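Uncharacterized protein (Methylibium petroleiphilum, PDB 3PL0) probably acts as an iron-dependent dioxygenase of the 2-oxoglutarate type, built on a double-stranded beta-helix (cupin) fold. Local coordinates at residues Lys60-Arg68 with Ile151-Arg159; Trp120-Phe131 with Asp239-Ser247. All coordinates share one frame; numbering follows the deposited sequence.

Contact 1 of 2, residues Lys60-Arg68 with Ile151-Arg159; sequences KDGGHYRYR and IDTEGGVGR
With CG anti to the carbonyl carbon (chi1 -77°), His64 lays its imidazole into the turn that follows Ile151-Asp152, while Glu154, its CG wedged between backbone N and carbonyl carbon (chi1 59°) and its chain extended beyond, sends its carboxylate toward Tyr67. The imidazole is sandwiched: Thr153 CG2 sits over the centre of one face, 3.8 Å from the His64 ring centroid, and the Gly158 backbone lies over the other. The glycines bring main chain close to rings, and Gly155 CA rests over one face of Tyr65, 3.6 Å from that ring's centroid. A side chain at Gly155 would run into this phenol, and one at Gly156 into the carbonyl of Gly63.

Tyr65 and Asp152 form an antiparallel hydrogen-bonded pair, strong from Asp152 N to Tyr65 O (2.8 Å); in return Tyr65 N makes two weak, bent bonds, to Asp152 O and to Gly155 O. In the next, non-hydrogen-bonded pair, Ile151 CD1 packs alongside Arg66 CG, while the Arg66 guanidinium leads away and its NE forms a salt bridge with Asp56. Val157 N donates to Gly62 O at 2.8 Å. Tyr67 OH donates to Glu154 OE2 at 2.6 Å, nearly along the acceptor's C-O axis. Such a short bond would probably stabilise the carboxylate in its charged form, and with the main-chain bonds it ties the turn after strand 141-152 to the start of strand 65-77.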
ATOM      1  N   LYS A  60       5.212  21.173  -0.050  1.00 53.85           N
ATOM      2  CA  LYS A  60       5.730  22.035   0.988  1.00 53.84           C
ATOM      3  C   LYS A  60       4.505  22.414   1.772  1.00 53.47           C
ATOM      4  O   LYS A  60       3.998  23.518   1.655  1.00 55.30           O
ATOM      5  CB  LYS A  60       6.452  23.256   0.378  1.00 56.34           C
ATOM      6  CG  LYS A  60       6.575  24.512   1.277  1.00 58.81           C
ATOM      7  CD  LYS A  60       7.980  24.840   1.701  1.00 63.60           C
ATOM      8  CE  LYS A  60       8.060  26.208   2.386  1.00 60.50           C
ATOM      9  NZ  LYS A  60       8.643  27.250   1.514  1.00 66.67           N
ATOM     10  N   ASP A  61       4.004  21.470   2.551  1.00 51.78           N
ATOM     11  CA  ASP A  61       2.771  21.691   3.289  1.00 50.07           C
ATOM     12  C   ASP A  61       2.998  21.665   4.781  1.00 48.61           C
ATOM     13  O   ASP A  61       2.046  21.716   5.548  1.00 47.84           O
ATOM     14  CB  ASP A  61       1.703  20.671   2.882  1.00 50.33           C
ATOM     15  CG  ASP A  61       2.002  19.246   3.359  1.00 52.27           C
ATOM     16  OD1 ASP A  61       3.145  18.959   3.802  1.00 56.12           O
ATOM     17  OD2 ASP A  61       1.072  18.401   3.288  1.00 58.64           O
ATOM     18  N   GLY A  62       4.266  21.600   5.185  1.00 44.90           N
ATOM     19  CA  GLY A  62       4.624  21.584   6.599  1.00 43.62           C
ATOM     20  C   GLY A  62       4.307  20.265   7.284  1.00 40.23           C
ATOM     21  O   GLY A  62       4.350  20.165   8.507  1.00 39.90           O
ATOM     22  N   GLY A  63       3.987  19.248   6.492  1.00 36.55           N
ATOM     23  CA  GLY A  63       3.782  17.913   7.005  1.00 34.13           C
ATOM     24  C   GLY A  63       5.076  17.167   7.346  1.00 33.34           C
ATOM     25  O   GLY A  63       6.210  17.644   7.106  1.00 30.77           O
ATOM     26  N   HIS A  64       4.907  15.983   7.927  1.00 30.09           N
ATOM     27  CA  HIS A  64       6.041  15.170   8.280  1.00 29.36           C
ATOM     28  C   HIS A  64       6.794  14.841   7.020  1.00 27.79           C
ATOM     29  O   HIS A  64       6.211  14.701   5.922  1.00 26.98           O
ATOM     30  CB  HIS A  64       5.625  13.860   8.967  1.00 29.86           C
ATOM     31  CG  HIS A  64       5.240  14.031  10.402  1.00 28.68           C
ATOM     32  ND1 HIS A  64       4.149  13.393  10.961  1.00 32.52           N
ATOM     33  CD2 HIS A  64       5.740  14.837  11.367  1.00 30.85           C
ATOM     34  CE1 HIS A  64       4.045  13.741  12.230  1.00 31.79           C
ATOM     35  NE2 HIS A  64       4.981  14.637  12.497  1.00 32.90           N
ATOM     36  N   TYR A  65       8.090  14.686   7.188  1.00 26.95           N
ATOM     37  CA  TYR A  65       8.978  14.395   6.090  1.00 26.43           C
ATOM     38  C   TYR A  65       8.688  13.043   5.480  1.00 26.80           C
ATOM     39  O   TYR A  65       8.589  12.008   6.206  1.00 27.69           O
ATOM     40  CB  TYR A  65      10.430  14.380   6.565  1.00 27.08           C
ATOM     41  CG  TYR A  65      11.014  15.708   6.990  1.00 27.37           C
ATOM     42  CD1 TYR A  65      10.333  16.902   6.829  1.00 29.42           C
ATOM     43  CD2 TYR A  65      12.290  15.757   7.527  1.00 27.85           C
ATOM     44  CE1 TYR A  65      10.902  18.131   7.241  1.00 32.30           C
ATOM     45  CE2 TYR A  65      12.870  16.970   7.927  1.00 27.80           C
ATOM     46  CZ  TYR A  65      12.177  18.150   7.783  1.00 30.52           C
ATOM     47  OH  TYR A  65      12.779  19.338   8.175  1.00 32.65           O
ATOM     48  N   ARG A  66       8.597  13.045   4.155  1.00 25.38           N
ATOM     49  CA  ARG A  66       8.264  11.841   3.385  1.00 26.86           C
ATOM     50  C   ARG A  66       9.421  11.399   2.487  1.00 27.18           C
ATOM     51  O   ARG A  66      10.006  12.181   1.780  1.00 27.46           O
ATOM     52  CB  ARG A  66       7.024  12.109   2.548  1.00 29.39           C
ATOM     53  CG  ARG A  66       6.545  10.859   1.781  1.00 33.84           C
ATOM     54  CD  ARG A  66       5.104  10.966   1.399  1.00 33.67           C
ATOM     55  NE  ARG A  66       4.898  11.977   0.363  1.00 39.69           N
ATOM     56  CZ  ARG A  66       3.810  12.745   0.284  1.00 46.78           C
ATOM     57  NH1 ARG A  66       2.850  12.622   1.193  1.00 47.93           N
ATOM     58  NH2 ARG A  66       3.669  13.639  -0.696  1.00 46.66           N
ATOM     59  N   TYR A  67       9.751  10.119   2.578  1.00 25.13           N
ATOM     60  CA  TYR A  67      10.659   9.457   1.673  1.00 27.11           C
ATOM     61  C   TYR A  67       9.956   8.335   0.938  1.00 26.84           C
ATOM     62  O   TYR A  67       9.101   7.619   1.513  1.00 26.79           O
ATOM     63  CB  TYR A  67      11.816   8.865   2.462  1.00 26.22           C
ATOM     64  CG  TYR A  67      12.536   9.881   3.335  1.00 27.88           C
ATOM     65  CD1 TYR A  67      12.036  10.233   4.597  1.00 30.78           C
ATOM     66  CD2 TYR A  67      13.681  10.507   2.888  1.00 32.73           C
ATOM     67  CE1 TYR A  67      12.666  11.169   5.385  1.00 33.87           C
ATOM     68  CE2 TYR A  67      14.326  11.435   3.689  1.00 32.40           C
ATOM     69  CZ  TYR A  67      13.827  11.757   4.926  1.00 33.86           C
ATOM     70  OH  TYR A  67      14.471  12.706   5.683  1.00 33.85           O
ATOM     71  N   ARG A  68      10.360   8.118  -0.306  1.00 27.71           N
ATOM     72  CA  ARG A  68       9.723   7.115  -1.139  1.00 25.93           C
ATOM     73  C   ARG A  68      10.556   6.776  -2.355  1.00 27.81           C
ATOM     74  O   ARG A  68      11.590   7.396  -2.648  1.00 27.04           O
ATOM     75  CB  ARG A  68       8.365   7.629  -1.626  1.00 27.67           C
ATOM     76  CG  ARG A  68       8.477   8.783  -2.627  1.00 32.37           C
ATOM     77  CD  ARG A  68       7.248   9.597  -2.727  1.00 33.96           C
ATOM     78  NE  ARG A  68       6.152   8.859  -3.357  1.00 30.66           N
ATOM     79  CZ  ARG A  68       4.893   9.284  -3.406  1.00 27.46           C
ATOM     80  NH1 ARG A  68       4.549  10.458  -2.893  1.00 29.93           N
ATOM     81  NH2 ARG A  68       3.970   8.517  -3.983  1.00 29.69           N
ATOM     82  N   ILE A 151       7.615   7.743   6.495  1.00 24.76           N
ATOM     83  CA  ILE A 151       7.226   9.045   6.992  1.00 24.43           C
ATOM     84  C   ILE A 151       7.993   9.225   8.307  1.00 26.81           C
ATOM     85  O   ILE A 151       7.869   8.403   9.217  1.00 24.30           O
ATOM     86  CB  ILE A 151       5.727   9.125   7.250  1.00 24.19           C
ATOM     87  CG1 ILE A 151       4.882   8.759   6.034  1.00 30.87           C
ATOM     88  CG2 ILE A 151       5.330  10.530   7.669  1.00 26.34           C
ATOM     89  CD1 ILE A 151       5.085   9.633   4.817  1.00 32.72           C
ATOM     90  N   ASP A 152       8.751  10.313   8.399  1.00 26.57           N
ATOM     91  CA  ASP A 152       9.660  10.569   9.523  1.00 28.91           C
ATOM     92  C   ASP A 152       9.250  11.857  10.220  1.00 29.64           C
ATOM     93  O   ASP A 152       9.066  12.898   9.568  1.00 32.22           O
ATOM     94  CB  ASP A 152      11.091  10.698   8.999  1.00 30.04           C
ATOM     95  CG  ASP A 152      12.130  10.498  10.071  1.00 35.51           C
ATOM     96  OD1 ASP A 152      12.011  11.085  11.159  1.00 33.43           O
ATOM     97  OD2 ASP A 152      13.082   9.751   9.821  1.00 46.22           O
ATOM     98  N   THR A 153       9.111  11.780  11.544  1.00 26.73           N
ATOM     99  CA  THR A 153       8.669  12.900  12.351  1.00 25.74           C
ATOM    100  C   THR A 153       9.857  13.825  12.722  1.00 25.92           C
ATOM    101  O   THR A 153       9.708  14.736  13.510  1.00 28.37           O
ATOM    102  CB  THR A 153       7.918  12.415  13.619  1.00 26.56           C
ATOM    103  OG1 THR A 153       8.828  11.732  14.483  1.00 27.73           O
ATOM    104  CG2 THR A 153       6.746  11.419  13.271  1.00 26.44           C
ATOM    105  N   GLU A 154      11.046  13.616  12.147  1.00 26.12           N
ATOM    106  CA  GLU A 154      12.196  14.517  12.438  1.00 29.90           C
ATOM    107  C   GLU A 154      11.949  15.942  12.042  1.00 29.36           C
ATOM    108  O   GLU A 154      12.713  16.857  12.404  1.00 31.14           O
ATOM    109  CB  GLU A 154      13.452  14.067  11.703  1.00 32.96           C
ATOM    110  CG  GLU A 154      13.275  14.021  10.174  1.00 40.65           C
ATOM    111  CD  GLU A 154      14.373  13.221   9.423  1.00 50.21           C
ATOM    112  OE1 GLU A 154      15.456  13.062   9.998  1.00 51.08           O
ATOM    113  OE2 GLU A 154      14.150  12.768   8.256  1.00 45.73           O
ATOM    114  N   GLY A 155      10.974  16.131  11.170  1.00 28.12           N
ATOM    115  CA  GLY A 155      10.548  17.457  10.797  1.00 30.88           C
ATOM    116  C   GLY A 155       9.077  17.475  10.440  1.00 30.80           C
ATOM    117  O   GLY A 155       8.504  16.451  10.097  1.00 30.76           O
ATOM    118  N   GLY A 156       8.470  18.651  10.539  1.00 31.61           N
ATOM    119  CA  GLY A 156       7.097  18.835  10.151  1.00 33.05           C
ATOM    120  C   GLY A 156       6.087  18.517  11.240  1.00 35.16           C
ATOM    121  O   GLY A 156       6.453  18.078  12.322  1.00 32.50           O
ATOM    122  N   VAL A 157       4.807  18.787  10.956  1.00 34.65           N
ATOM    123  CA  VAL A 157       3.728  18.504  11.910  1.00 34.74           C
ATOM    124  C   VAL A 157       2.655  17.698  11.189  1.00 33.00           C
ATOM    125  O   VAL A 157       2.191  18.075  10.118  1.00 33.57           O
ATOM    126  CB  VAL A 157       3.123  19.774  12.498  1.00 35.30           C
ATOM    127  CG1 VAL A 157       2.033  19.417  13.552  1.00 33.80           C
ATOM    128  CG2 VAL A 157       4.259  20.696  13.107  1.00 37.91           C
ATOM    129  N   GLY A 158       2.259  16.587  11.787  1.00 34.39           N
ATOM    130  CA  GLY A 158       1.259  15.719  11.165  1.00 35.29           C
ATOM    131  C   GLY A 158      -0.148  16.254  11.420  1.00 35.38           C
ATOM    132  O   GLY A 158      -0.492  16.559  12.559  1.00 37.29           O
ATOM    133  N   ARG A 159      -0.948  16.389  10.373  1.00 35.54           N
ATOM    134  CA  ARG A 159      -2.340  16.865  10.532  1.00 35.83           C
ATOM    135  C   ARG A 159      -3.224  15.956   9.713  1.00 34.74           C
ATOM    136  O   ARG A 159      -2.778  15.447   8.701  1.00 32.92           O
ATOM    137  CB  ARG A 159      -2.525  18.253   9.936  1.00 35.59           C
ATOM    138  CG  ARG A 159      -1.517  19.294  10.371  1.00 43.80           C
ATOM    139  CD  ARG A 159      -1.691  19.682  11.835  1.00 43.43           C
ATOM    140  NE  ARG A 159      -2.874  20.539  12.111  1.00 45.30           N
ATOM    141  CZ  ARG A 159      -2.984  21.829  11.766  1.00 51.76           C
ATOM    142  NH1 ARG A 159      -2.015  22.431  11.078  1.00 55.53           N
ATOM    143  NH2 ARG A 159      -4.085  22.517  12.073  1.00 51.94           N
TER

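Contact 2 of 2, residues Trp120-Phe131 with Asp239-Ser247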
ATOM      1  N   TRP A 120       9.730 -10.467  -3.195  1.00 27.53           N
ATOM      2  CA  TRP A 120       9.093  -9.376  -3.947  1.00 29.28           C
ATOM      3  C   TRP A 120       8.100  -9.917  -4.979  1.00 29.99           C
ATOM      4  O   TRP A 120       6.919  -9.566  -4.954  1.00 25.51           O
ATOM      5  CB  TRP A 120      10.136  -8.485  -4.634  1.00 26.13           C
ATOM      6  CG  TRP A 120       9.520  -7.309  -5.379  1.00 26.97           C
ATOM      7  CD1 TRP A 120       9.303  -7.208  -6.734  1.00 28.85           C
ATOM      8  CD2 TRP A 120       8.982  -6.111  -4.802  1.00 26.05           C
ATOM      9  NE1 TRP A 120       8.683  -6.002  -7.030  1.00 29.66           N
ATOM     10  CE2 TRP A 120       8.486  -5.313  -5.860  1.00 25.94           C
ATOM     11  CE3 TRP A 120       8.911  -5.617  -3.494  1.00 31.94           C
ATOM     12  CZ2 TRP A 120       7.917  -4.053  -5.645  1.00 25.96           C
ATOM     13  CZ3 TRP A 120       8.345  -4.360  -3.276  1.00 30.06           C
ATOM     14  CH2 TRP A 120       7.835  -3.603  -4.338  1.00 29.16           C
ATOM     15  N   SER A 121       8.576 -10.789  -5.873  1.00 29.40           N
ATOM     16  CA  SER A 121       7.664 -11.433  -6.842  1.00 30.22           C
ATOM     17  C   SER A 121       6.554 -12.259  -6.183  1.00 28.97           C
ATOM     18  O   SER A 121       5.410 -12.176  -6.609  1.00 29.92           O
ATOM     19  CB  SER A 121       8.430 -12.302  -7.841  1.00 32.37           C
ATOM     20  OG  SER A 121       9.185 -11.483  -8.712  1.00 32.52           O
ATOM     21  N   ALA A 122       6.874 -13.009  -5.137  1.00 29.56           N
ATOM     22  CA  ALA A 122       5.896 -13.832  -4.445  1.00 27.81           C
ATOM     23  C   ALA A 122       4.743 -12.952  -3.922  1.00 28.42           C
ATOM     24  O   ALA A 122       3.565 -13.284  -4.092  1.00 28.20           O
ATOM     25  CB  ALA A 122       6.560 -14.622  -3.276  1.00 29.75           C
ATOM     26  N   LEU A 123       5.112 -11.805  -3.364  1.00 29.62           N
ATOM     27  CA  LEU A 123       4.164 -10.830  -2.851  1.00 25.38           C
ATOM     28  C   LEU A 123       3.270 -10.294  -3.976  1.00 27.54           C
ATOM     29  O   LEU A 123       2.070 -10.456  -3.923  1.00 26.62           O
ATOM     30  CB  LEU A 123       4.891  -9.660  -2.198  1.00 27.69           C
ATOM     31  CG  LEU A 123       3.991  -8.601  -1.512  1.00 26.47           C
ATOM     32  CD1 LEU A 123       3.095  -9.251  -0.368  1.00 24.30           C
ATOM     33  CD2 LEU A 123       4.819  -7.456  -1.006  1.00 27.25           C
ATOM     34  N   LEU A 124       3.853  -9.640  -4.980  1.00 25.49           N
ATOM     35  CA  LEU A 124       3.026  -9.036  -6.015  1.00 27.42           C
ATOM     36  C   LEU A 124       2.145 -10.042  -6.760  1.00 26.81           C
ATOM     37  O   LEU A 124       1.014  -9.733  -7.104  1.00 29.54           O
ATOM     38  CB  LEU A 124       3.832  -8.221  -7.017  1.00 26.43           C
ATOM     39  CG  LEU A 124       4.220  -6.812  -6.597  1.00 29.69           C
ATOM     40  CD1 LEU A 124       5.047  -6.781  -5.249  1.00 30.59           C
ATOM     41  CD2 LEU A 124       4.988  -6.144  -7.783  1.00 26.68           C
ATOM     42  N   VAL A 125       2.672 -11.227  -7.027  1.00 29.17           N
ATOM     43  CA  VAL A 125       1.949 -12.233  -7.787  1.00 27.41           C
ATOM     44  C   VAL A 125       0.760 -12.789  -7.002  1.00 26.43           C
ATOM     45  O   VAL A 125      -0.348 -12.879  -7.540  1.00 28.32           O
ATOM     46  CB  VAL A 125       2.892 -13.367  -8.257  1.00 29.57           C
ATOM     47  CG1 VAL A 125       2.107 -14.626  -8.764  1.00 27.31           C
ATOM     48  CG2 VAL A 125       3.814 -12.846  -9.378  1.00 31.06           C
ATOM     49  N   ALA A 126       0.989 -13.171  -5.754  1.00 27.71           N
ATOM     50  CA  ALA A 126      -0.036 -13.821  -4.922  1.00 29.33           C
ATOM     51  C   ALA A 126      -1.217 -12.890  -4.728  1.00 28.93           C
ATOM     52  O   ALA A 126      -2.386 -13.321  -4.816  1.00 27.41           O
ATOM     53  CB  ALA A 126       0.538 -14.255  -3.536  1.00 28.64           C
ATOM     54  N   LEU A 127      -0.909 -11.619  -4.508  1.00 25.88           N
ATOM     55  CA  LEU A 127      -1.955 -10.615  -4.312  1.00 25.90           C
ATOM     56  C   LEU A 127      -2.730 -10.362  -5.619  1.00 26.79           C
ATOM     57  O   LEU A 127      -3.953 -10.217  -5.611  1.00 26.01           O
ATOM     58  CB  LEU A 127      -1.383  -9.302  -3.761  1.00 28.03           C
ATOM     59  CG  LEU A 127      -0.761  -9.351  -2.357  1.00 28.43           C
ATOM     60  CD1 LEU A 127      -0.074  -8.030  -2.135  1.00 30.79           C
ATOM     61  CD2 LEU A 127      -1.854  -9.632  -1.298  1.00 32.02           C
ATOM     62  N   GLY A 128      -2.026 -10.332  -6.737  1.00 25.64           N
ATOM     63  CA  GLY A 128      -2.692 -10.238  -8.060  1.00 27.61           C
ATOM     64  C   GLY A 128      -3.624 -11.402  -8.349  1.00 26.38           C
ATOM     65  O   GLY A 128      -4.720 -11.212  -8.909  1.00 27.83           O
ATOM     66  N   GLU A 129      -3.181 -12.614  -7.997  1.00 28.75           N
ATOM     67  CA  GLU A 129      -3.963 -13.825  -8.217  1.00 29.49           C
ATOM     68  C   GLU A 129      -5.213 -13.797  -7.362  1.00 28.94           C
ATOM     69  O   GLU A 129      -6.310 -14.132  -7.817  1.00 28.72           O
ATOM     70  CB  GLU A 129      -3.129 -15.075  -7.905  1.00 32.59           C
ATOM     71  CG  GLU A 129      -2.194 -15.487  -9.034  1.00 33.98           C
ATOM     72  CD  GLU A 129      -1.125 -16.502  -8.595  1.00 48.46           C
ATOM     73  OE1 GLU A 129      -1.007 -16.754  -7.375  1.00 54.44           O
ATOM     74  OE2 GLU A 129      -0.376 -17.046  -9.457  1.00 49.02           O
ATOM     75  N   LEU A 130      -5.047 -13.348  -6.122  1.00 26.27           N
ATOM     76  CA  LEU A 130      -6.184 -13.214  -5.186  1.00 25.97           C
ATOM     77  C   LEU A 130      -7.196 -12.187  -5.693  1.00 26.05           C
ATOM     78  O   LEU A 130      -8.398 -12.486  -5.862  1.00 25.81           O
ATOM     79  CB  LEU A 130      -5.650 -12.840  -3.827  1.00 23.16           C
ATOM     80  CG  LEU A 130      -6.661 -12.711  -2.669  1.00 35.38           C
ATOM     81  CD1 LEU A 130      -5.964 -12.776  -1.316  1.00 35.29           C
ATOM     82  CD2 LEU A 130      -7.381 -11.381  -2.758  1.00 35.32           C
ATOM     83  N   PHE A 131      -6.697 -10.997  -6.013  1.00 25.61           N
ATOM     84  CA  PHE A 131      -7.560  -9.921  -6.501  1.00 25.06           C
ATOM     85  C   PHE A 131      -8.320 -10.288  -7.803  1.00 27.49           C
ATOM     86  O   PHE A 131      -9.487  -9.964  -7.945  1.00 27.82           O
ATOM     87  CB  PHE A 131      -6.749  -8.646  -6.700  1.00 26.13           C
ATOM     88  CG  PHE A 131      -6.286  -7.975  -5.419  1.00 22.91           C
ATOM     89  CD1 PHE A 131      -7.110  -7.896  -4.298  1.00 23.57           C
ATOM     90  CD2 PHE A 131      -5.075  -7.356  -5.367  1.00 26.57           C
ATOM     91  CE1 PHE A 131      -6.705  -7.257  -3.159  1.00 22.73           C
ATOM     92  CE2 PHE A 131      -4.661  -6.730  -4.230  1.00 25.11           C
ATOM     93  CZ  PHE A 131      -5.471  -6.661  -3.121  1.00 28.65           C
ATOM     94  N   ASP A 239       7.010   2.953   8.327  1.00 23.69           N
ATOM     95  CA  ASP A 239       7.300   2.379   7.038  1.00 23.01           C
ATOM     96  C   ASP A 239       6.163   1.521   6.568  1.00 24.73           C
ATOM     97  O   ASP A 239       5.696   0.665   7.310  1.00 24.47           O
ATOM     98  CB  ASP A 239       8.530   1.459   7.151  1.00 24.56           C
ATOM     99  CG  ASP A 239       9.807   2.232   7.539  1.00 31.12           C
ATOM    100  OD1 ASP A 239       9.871   3.422   7.227  1.00 28.83           O
ATOM    101  OD2 ASP A 239      10.730   1.641   8.118  1.00 26.21           O
ATOM    102  N   THR A 240       5.763   1.746   5.315  1.00 23.00           N
ATOM    103  CA  THR A 240       4.710   1.007   4.638  1.00 21.51           C
ATOM    104  C   THR A 240       5.124   0.778   3.169  1.00 22.73           C
ATOM    105  O   THR A 240       6.098   1.405   2.620  1.00 23.04           O
ATOM    106  CB  THR A 240       3.395   1.788   4.641  1.00 22.52           C
ATOM    107  OG1 THR A 240       3.618   3.137   4.206  1.00 24.07           O
ATOM    108  CG2 THR A 240       2.745   1.803   5.999  1.00 23.83           C
ATOM    109  N   LEU A 241       4.393  -0.127   2.534  1.00 24.43           N
ATOM    110  CA  LEU A 241       4.467  -0.367   1.101  1.00 24.56           C
ATOM    111  C   LEU A 241       3.074  -0.354   0.545  1.00 23.64           C
ATOM    112  O   LEU A 241       2.280  -1.199   0.948  1.00 24.49           O
ATOM    113  CB  LEU A 241       5.056  -1.735   0.835  1.00 25.81           C
ATOM    114  CG  LEU A 241       5.110  -2.162  -0.634  1.00 26.58           C
ATOM    115  CD1 LEU A 241       5.988  -1.223  -1.499  1.00 22.92           C
ATOM    116  CD2 LEU A 241       5.623  -3.594  -0.681  1.00 20.95           C
ATOM    117  N   VAL A 242       2.779   0.550  -0.387  1.00 23.54           N
ATOM    118  CA  VAL A 242       1.473   0.575  -1.045  1.00 24.88           C
ATOM    119  C   VAL A 242       1.587  -0.022  -2.448  1.00 26.16           C
ATOM    120  O   VAL A 242       2.434   0.405  -3.252  1.00 27.78           O
ATOM    121  CB  VAL A 242       0.898   1.996  -1.114  1.00 23.47           C
ATOM    122  CG1 VAL A 242      -0.451   2.021  -1.920  1.00 26.15           C
ATOM    123  CG2 VAL A 242       0.737   2.570   0.336  1.00 27.28           C
ATOM    124  N   LEU A 243       0.768  -1.024  -2.734  1.00 22.43           N
ATOM    125  CA  LEU A 243       0.730  -1.663  -4.054  1.00 22.08           C
ATOM    126  C   LEU A 243      -0.649  -1.416  -4.635  1.00 25.45           C
ATOM    127  O   LEU A 243      -1.675  -1.647  -3.953  1.00 27.21           O
ATOM    128  CB  LEU A 243       1.007  -3.173  -3.960  1.00 21.45           C
ATOM    129  CG  LEU A 243       2.336  -3.675  -3.355  1.00 25.22           C
ATOM    130  CD1 LEU A 243       2.356  -5.217  -3.116  1.00 24.35           C
ATOM    131  CD2 LEU A 243       3.514  -3.244  -4.205  1.00 25.78           C
ATOM    132  N   THR A 244      -0.719  -0.914  -5.862  1.00 22.06           N
ATOM    133  CA  THR A 244      -1.991  -0.718  -6.472  1.00 22.19           C
ATOM    134  C   THR A 244      -2.108  -1.622  -7.691  1.00 27.06           C
ATOM    135  O   THR A 244      -1.142  -1.815  -8.446  1.00 24.82           O
ATOM    136  CB  THR A 244      -2.229   0.743  -6.866  1.00 25.49           C
ATOM    137  OG1 THR A 244      -1.290   1.127  -7.862  1.00 27.56           O
ATOM    138  CG2 THR A 244      -2.113   1.650  -5.666  1.00 26.21           C
ATOM    139  N   TYR A 245      -3.302  -2.159  -7.883  1.00 27.18           N
ATOM    140  CA  TYR A 245      -3.598  -3.004  -9.017  1.00 27.10           C
ATOM    141  C   TYR A 245      -4.739  -2.387  -9.816  1.00 29.11           C
ATOM    142  O   TYR A 245      -5.817  -2.061  -9.261  1.00 27.71           O
ATOM    143  CB  TYR A 245      -4.002  -4.407  -8.534  1.00 28.81           C
ATOM    144  CG  TYR A 245      -2.878  -5.186  -7.890  1.00 25.09           C
ATOM    145  CD1 TYR A 245      -2.361  -4.795  -6.651  1.00 27.31           C
ATOM    146  CD2 TYR A 245      -2.335  -6.305  -8.514  1.00 24.84           C
ATOM    147  CE1 TYR A 245      -1.323  -5.487  -6.063  1.00 27.81           C
ATOM    148  CE2 TYR A 245      -1.308  -7.021  -7.937  1.00 27.27           C
ATOM    149  CZ  TYR A 245      -0.785  -6.595  -6.712  1.00 26.70           C
ATOM    150  OH  TYR A 245       0.235  -7.314  -6.149  1.00 30.36           O
ATOM    151  N   ARG A 246      -4.530  -2.273 -11.127  1.00 28.27           N
ATOM    152  CA  ARG A 246      -5.522  -1.655 -11.996  1.00 27.20           C
ATOM    153  C   ARG A 246      -5.668  -2.427 -13.309  1.00 30.35           C
ATOM    154  O   ARG A 246      -4.661  -2.820 -13.914  1.00 27.27           O
ATOM    155  CB  ARG A 246      -5.119  -0.211 -12.260  1.00 29.35           C
ATOM    156  CG  ARG A 246      -6.214   0.635 -12.986  1.00 30.09           C
ATOM    157  CD  ARG A 246      -5.893   2.120 -12.918  1.00 34.81           C
ATOM    158  NE  ARG A 246      -7.027   2.909 -13.384  1.00 36.12           N
ATOM    159  CZ  ARG A 246      -7.292   3.149 -14.666  1.00 44.48           C
ATOM    160  NH1 ARG A 246      -6.507   2.671 -15.617  1.00 45.21           N
ATOM    161  NH2 ARG A 246      -8.352   3.854 -15.004  1.00 46.90           N
ATOM    162  N   SER A 247      -6.924  -2.651 -13.715  1.00 29.94           N
ATOM    163  CA  SER A 247      -7.281  -3.235 -15.004  1.00 31.44           C
ATOM    164  C   SER A 247      -7.185  -2.197 -16.101  1.00 32.31           C
ATOM    165  O   SER A 247      -7.432  -1.039 -15.841  1.00 31.25           O
ATOM    166  CB  SER A 247      -8.736  -3.694 -14.955  1.00 31.76           C
ATOM    167  OG  SER A 247      -9.082  -4.353 -16.159  1.00 35.51           O
TER
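Helix segment 120-131 runs over strand segment 239-246 with axes 10.1 Å apart at closest approach and N-to-C directions 43° apart, and the alternation of the strand turns Leu241, Leu243 and Tyr245 to the helix. Leu241 CD2 meets Leu123 CD2 tip to tip and touches Trp120 CZ3 at 3.8 Å. Next along, Leu243 CD1 fits among Leu123, Leu124 and Leu127, lying 3.8 Å from Leu124 CD1.

Tyr245 holds CG anti to the carbonyl carbon (chi1 -68°), which carries the phenol up past Gly128, whose CA comes within 3.5 Å of Tyr245 CE2; a side chain there would be tight against the ring. Tyr245 OH donates to a lone pair of Leu124 O at 2.7 Å, in the carbonyl plane, and this oxygen also accepts the helical bond from Gly128 N. Phe131 turns its edge to a face of the phenol in a T-shaped pair, planes 67° apart. A phenylalanine in place of Tyr245 would probably lose the buried bond that ties strand to helix backbone.

Around this apolar layer, Tyr245 meets Trp142 edge-to-face, Leu123 and Leu130 touch helix 29-36, and helix 118-134 packs on the sheet in which strand 237-246 pairs with strands 141-152 and 172-181.

Contacts 1 and 2 show one sheet contacted at the surface-exposed end of a strand pair and on a buried face. Their centres lie 26 Å apart and their nearest atoms about 5 Å, without touching; contact 1 is a surface contact, whereas every residue that touches in contact 2 is buried. Strand 141-152 joins them: it pairs with strand 65-77 on one side and strand 237-246 on the other, and it follows helix 118-134 in the chain. Arg150, just before segment 151-159, forms a salt bridge with Asp239. A glycerol, probably from crystallisation, is hydrogen-bonded to Asp152 OD2 in contact 1, but no metal or substrate ligand is assigned here to residues of either contact.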